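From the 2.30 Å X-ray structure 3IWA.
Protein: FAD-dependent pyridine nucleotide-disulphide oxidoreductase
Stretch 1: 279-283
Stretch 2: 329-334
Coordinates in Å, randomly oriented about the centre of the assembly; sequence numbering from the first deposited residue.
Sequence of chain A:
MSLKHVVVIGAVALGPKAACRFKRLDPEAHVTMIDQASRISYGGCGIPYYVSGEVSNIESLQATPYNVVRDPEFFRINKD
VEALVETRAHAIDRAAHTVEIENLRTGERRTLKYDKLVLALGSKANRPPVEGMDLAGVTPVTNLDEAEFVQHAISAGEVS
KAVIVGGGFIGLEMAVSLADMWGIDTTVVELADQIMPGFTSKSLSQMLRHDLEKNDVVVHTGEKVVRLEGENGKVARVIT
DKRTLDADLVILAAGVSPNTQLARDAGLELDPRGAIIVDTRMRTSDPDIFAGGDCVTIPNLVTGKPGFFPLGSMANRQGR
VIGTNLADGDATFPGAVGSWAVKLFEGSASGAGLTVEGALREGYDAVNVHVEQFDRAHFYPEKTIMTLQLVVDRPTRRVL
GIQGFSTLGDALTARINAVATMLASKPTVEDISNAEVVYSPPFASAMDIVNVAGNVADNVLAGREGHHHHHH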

ATOM      1  N   ASP A 279       8.913 -11.419 -24.075  1.00 38.87           N
ATOM      2  CA  ASP A 279       7.477 -11.277 -23.937  1.00 38.69           C
ATOM      3  C   ASP A 279       7.085 -11.411 -22.458  1.00 38.52           C
ATOM      4  O   ASP A 279       7.956 -11.566 -21.584  1.00 37.63           O
ATOM      5  CB  ASP A 279       6.748 -12.277 -24.849  1.00 39.03           C
ATOM      6  CG  ASP A 279       6.804 -13.709 -24.356  1.00 40.97           C
ATOM      7  OD1 ASP A 279       7.275 -13.983 -23.221  1.00 38.09           O
ATOM      8  OD2 ASP A 279       6.367 -14.585 -25.152  1.00 46.47           O
ATOM      9  N   THR A 280       5.788 -11.390 -22.175  1.00 37.86           N
ATOM     10  CA  THR A 280       5.362 -11.353 -20.790  1.00 37.95           C
ATOM     11  C   THR A 280       5.517 -12.687 -20.117  1.00 37.20           C
ATOM     12  O   THR A 280       5.427 -12.751 -18.905  1.00 36.99           O
ATOM     13  CB  THR A 280       3.913 -10.909 -20.627  1.00 37.89           C
ATOM     14  OG1 THR A 280       3.099 -11.877 -21.248  1.00 37.96           O
ATOM     15  CG2 THR A 280       3.684  -9.559 -21.271  1.00 36.46           C
ATOM     16  N   ARG A 281       5.757 -13.746 -20.891  1.00 36.68           N
ATOM     17  CA  ARG A 281       6.094 -15.061 -20.317  1.00 36.54           C
ATOM     18  C   ARG A 281       7.597 -15.187 -19.993  1.00 35.87           C
ATOM     19  O   ARG A 281       8.051 -16.234 -19.532  1.00 34.49           O
ATOM     20  CB  ARG A 281       5.679 -16.190 -21.273  1.00 37.11           C
ATOM     21  CG  ARG A 281       4.252 -16.628 -21.184  1.00 39.82           C
ATOM     22  CD  ARG A 281       3.300 -15.661 -21.860  1.00 43.93           C
ATOM     23  NE  ARG A 281       1.910 -16.107 -21.700  1.00 48.08           N
ATOM     24  CZ  ARG A 281       0.837 -15.398 -22.079  1.00 50.86           C
ATOM     25  NH1 ARG A 281       0.981 -14.214 -22.668  1.00 49.02           N
ATOM     26  NH2 ARG A 281      -0.390 -15.876 -21.881  1.00 51.26           N
ATOM     27  N   MET A 282       8.332 -14.101 -20.256  1.00 35.34           N
ATOM     28  CA  MET A 282       9.785 -13.982 -20.127  1.00 35.29           C
ATOM     29  C   MET A 282      10.578 -14.745 -21.196  1.00 36.47           C
ATOM     30  O   MET A 282      11.773 -14.989 -21.030  1.00 37.84           O
ATOM     31  CB  MET A 282      10.259 -14.293 -18.698  1.00 34.25           C
ATOM     32  CG  MET A 282       9.569 -13.444 -17.580  1.00 32.69           C
ATOM     33  SD  MET A 282       9.557 -11.636 -17.730  1.00 20.25           S
ATOM     34  CE  MET A 282      11.317 -11.330 -17.559  1.00 32.50           C
ATOM     35  N   ARG A 283       9.932 -15.048 -22.320  1.00 37.32           N
ATOM     36  CA  ARG A 283      10.560 -15.674 -23.477  1.00 38.71           C
ATOM     37  C   ARG A 283      11.236 -14.666 -24.373  1.00 39.05           C
ATOM     38  O   ARG A 283      10.629 -13.677 -24.736  1.00 39.01           O
ATOM     39  CB  ARG A 283       9.521 -16.387 -24.359  1.00 39.55           C
ATOM     40  CG  ARG A 283       8.912 -17.640 -23.753  1.00 41.32           C
ATOM     41  CD  ARG A 283       8.149 -18.468 -24.790  1.00 44.38           C
ATOM     42  NE  ARG A 283       7.947 -19.816 -24.269  1.00 46.42           N
ATOM     43  CZ  ARG A 283       6.902 -20.197 -23.535  1.00 48.65           C
ATOM     44  NH1 ARG A 283       6.843 -21.442 -23.062  1.00 46.93           N
ATOM     45  NH2 ARG A 283       5.928 -19.333 -23.258  1.00 48.96           N
ATOM     46  N   GLY A 329       3.960 -24.239 -17.820  1.00 49.58           N
ATOM     47  CA  GLY A 329       2.871 -23.338 -17.365  1.00 49.54           C
ATOM     48  C   GLY A 329       2.705 -22.152 -18.297  1.00 49.41           C
ATOM     49  O   GLY A 329       3.357 -22.082 -19.330  1.00 48.82           O
ATOM     50  N   ASP A 330       1.846 -21.204 -17.923  1.00 49.40           N
ATOM     51  CA  ASP A 330       1.656 -19.993 -18.713  1.00 49.24           C
ATOM     52  C   ASP A 330       1.485 -18.802 -17.757  1.00 48.48           C
ATOM     53  O   ASP A 330       0.592 -17.978 -17.896  1.00 48.46           O
ATOM     54  CB  ASP A 330       0.461 -20.169 -19.647  1.00 49.57           C
ATOM     55  CG  ASP A 330       0.424 -19.148 -20.772  1.00 50.55           C
ATOM     56  OD1 ASP A 330       1.483 -18.829 -21.363  1.00 53.31           O
ATOM     57  OD2 ASP A 330      -0.689 -18.668 -21.079  1.00 51.75           O
ATOM     58  N   ALA A 331       2.358 -18.751 -16.767  1.00 46.95           N
ATOM     59  CA  ALA A 331       2.513 -17.587 -15.901  1.00 45.80           C
ATOM     60  C   ALA A 331       3.082 -16.355 -16.657  1.00 44.64           C
ATOM     61  O   ALA A 331       3.933 -16.493 -17.536  1.00 43.39           O
ATOM     62  CB  ALA A 331       3.418 -17.960 -14.687  1.00 45.78           C
ATOM     63  N   THR A 332       2.587 -15.164 -16.293  1.00 43.40           N
ATOM     64  CA  THR A 332       2.988 -13.897 -16.907  1.00 42.61           C
ATOM     65  C   THR A 332       3.521 -12.856 -15.919  1.00 40.72           C
ATOM     66  O   THR A 332       3.173 -12.846 -14.755  1.00 41.20           O
ATOM     67  CB  THR A 332       1.819 -13.264 -17.685  1.00 43.06           C
ATOM     68  OG1 THR A 332       0.749 -12.963 -16.784  1.00 43.66           O
ATOM     69  CG2 THR A 332       1.319 -14.211 -18.768  1.00 44.79           C
ATOM     70  N   PHE A 333       4.394 -11.999 -16.416  1.00 38.98           N
ATOM     71  CA  PHE A 333       4.948 -10.857 -15.673  1.00 37.79           C
ATOM     72  C   PHE A 333       4.781  -9.667 -16.600  1.00 37.38           C
ATOM     73  O   PHE A 333       5.364  -9.644 -17.683  1.00 37.31           O
ATOM     74  CB  PHE A 333       6.414 -11.081 -15.331  1.00 37.41           C
ATOM     75  CG  PHE A 333       6.958 -10.076 -14.398  1.00 36.36           C
ATOM     76  CD1 PHE A 333       6.775 -10.203 -13.029  1.00 34.56           C
ATOM     77  CD2 PHE A 333       7.614  -8.956 -14.878  1.00 34.79           C
ATOM     78  CE1 PHE A 333       7.264  -9.237 -12.173  1.00 33.99           C
ATOM     79  CE2 PHE A 333       8.090  -8.009 -14.029  1.00 32.61           C
ATOM     80  CZ  PHE A 333       7.927  -8.141 -12.691  1.00 33.32           C
ATOM     81  N   PRO A 334       3.929  -8.691 -16.216  1.00 36.94           N
ATOM     82  CA  PRO A 334       3.451  -7.672 -17.167  1.00 36.09           C
ATOM     83  C   PRO A 334       4.442  -6.560 -17.522  1.00 35.63           C
ATOM     84  O   PRO A 334       4.296  -5.884 -18.554  1.00 34.03           O
ATOM     85  CB  PRO A 334       2.244  -7.058 -16.444  1.00 36.77           C
ATOM     86  CG  PRO A 334       2.596  -7.179 -14.955  1.00 37.60           C
ATOM     87  CD  PRO A 334       3.318  -8.550 -14.881  1.00 36.91           C
TER
HETATM   88  O   HOH W   1       3.515 -20.636 -21.450  1.00 48.01           O

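Neither stretch forms regular helix or strand. Asp-279 to Met-282 make a type I beta turn, closed by the hydrogen bond from Met-282 N to Asp-279 O (2.9 Å) and followed by a second backbone bond, Asp-279 N to Arg-283 O (2.9 Å). The Asp-279 side chain (chi1 p) folds back over the turn: OD1 accepts a hydrogen bond from Arg-283 N (3.0 Å) and a weak one from Arg-281 N (2.8 Å, 125° at the hydrogen). This aspartate shapes the turn and does not itself touch the second stretch.

The turn meets residues 330-333 where the CA atoms of Arg-281 and Thr-332 lie 4.8 Å apart and those of Thr-280 and Phe-333 5.2 Å apart. One backbone hydrogen bond joins the two stretches, from Phe-333 N to Thr-280 O (2.8 Å), nearly straight at 166°. Thr-280 O also receives a CA-H...O contact from Thr-332 CA (3.4 Å), and Thr-280 CA makes another to Phe-333 O (3.5 Å), so polarised CA-H groups supplement the single amide bond.

Among the side chains, Arg-281 and Asp-330 form a salt bridge. The CB of Arg-281 points sideways, but its rotamer (chi1 m, chi2 p, chi3 t) brings the guanidinium to the carboxylate, which approaches its edge near the plane. Two hydrogen bonds result, Arg-281 NE to Asp-330 OD1 (2.8 Å) and Arg-281 NH2 to Asp-330 OD2 (2.9 Å), a bidentate pairing that matches two donors to two acceptors. Thr-332 CG2 lies over one face of the guanidinium, 3.5 Å from Arg-281 NE. Thr-332 CG2 also lies 3.8 Å from Thr-280 OG1, while Thr-332 OG1 is hydrogen-bonded elsewhere in the structure. Ala-331 turns its CB away; its carbonyl oxygen is 3.7 Å from Arg-281 CG.

A water extends the polar side of the contact: it donates to Gly-329 O (2.6 Å from the water oxygen) and to Asp-330 OD1 (2.7 Å), and accepts from Arg-283 NH2 (3.3 Å), tying a second arginine indirectly to the same carboxylate.

Toward the interior, Met-282 and Phe-333, both buried, supply the apolar contact. Met-282 (m, m, m) places SD 4.0 Å from Phe-333 CB and 5.3 Å from the centroid of the Phe-333 ring, an oblique approach, 58° off the ring normal. The contact buries 357 Å², both sides summed; Asp-330 is exposed and Arg-281 partly exposed, whereas Met-282 and Phe-333 are buried.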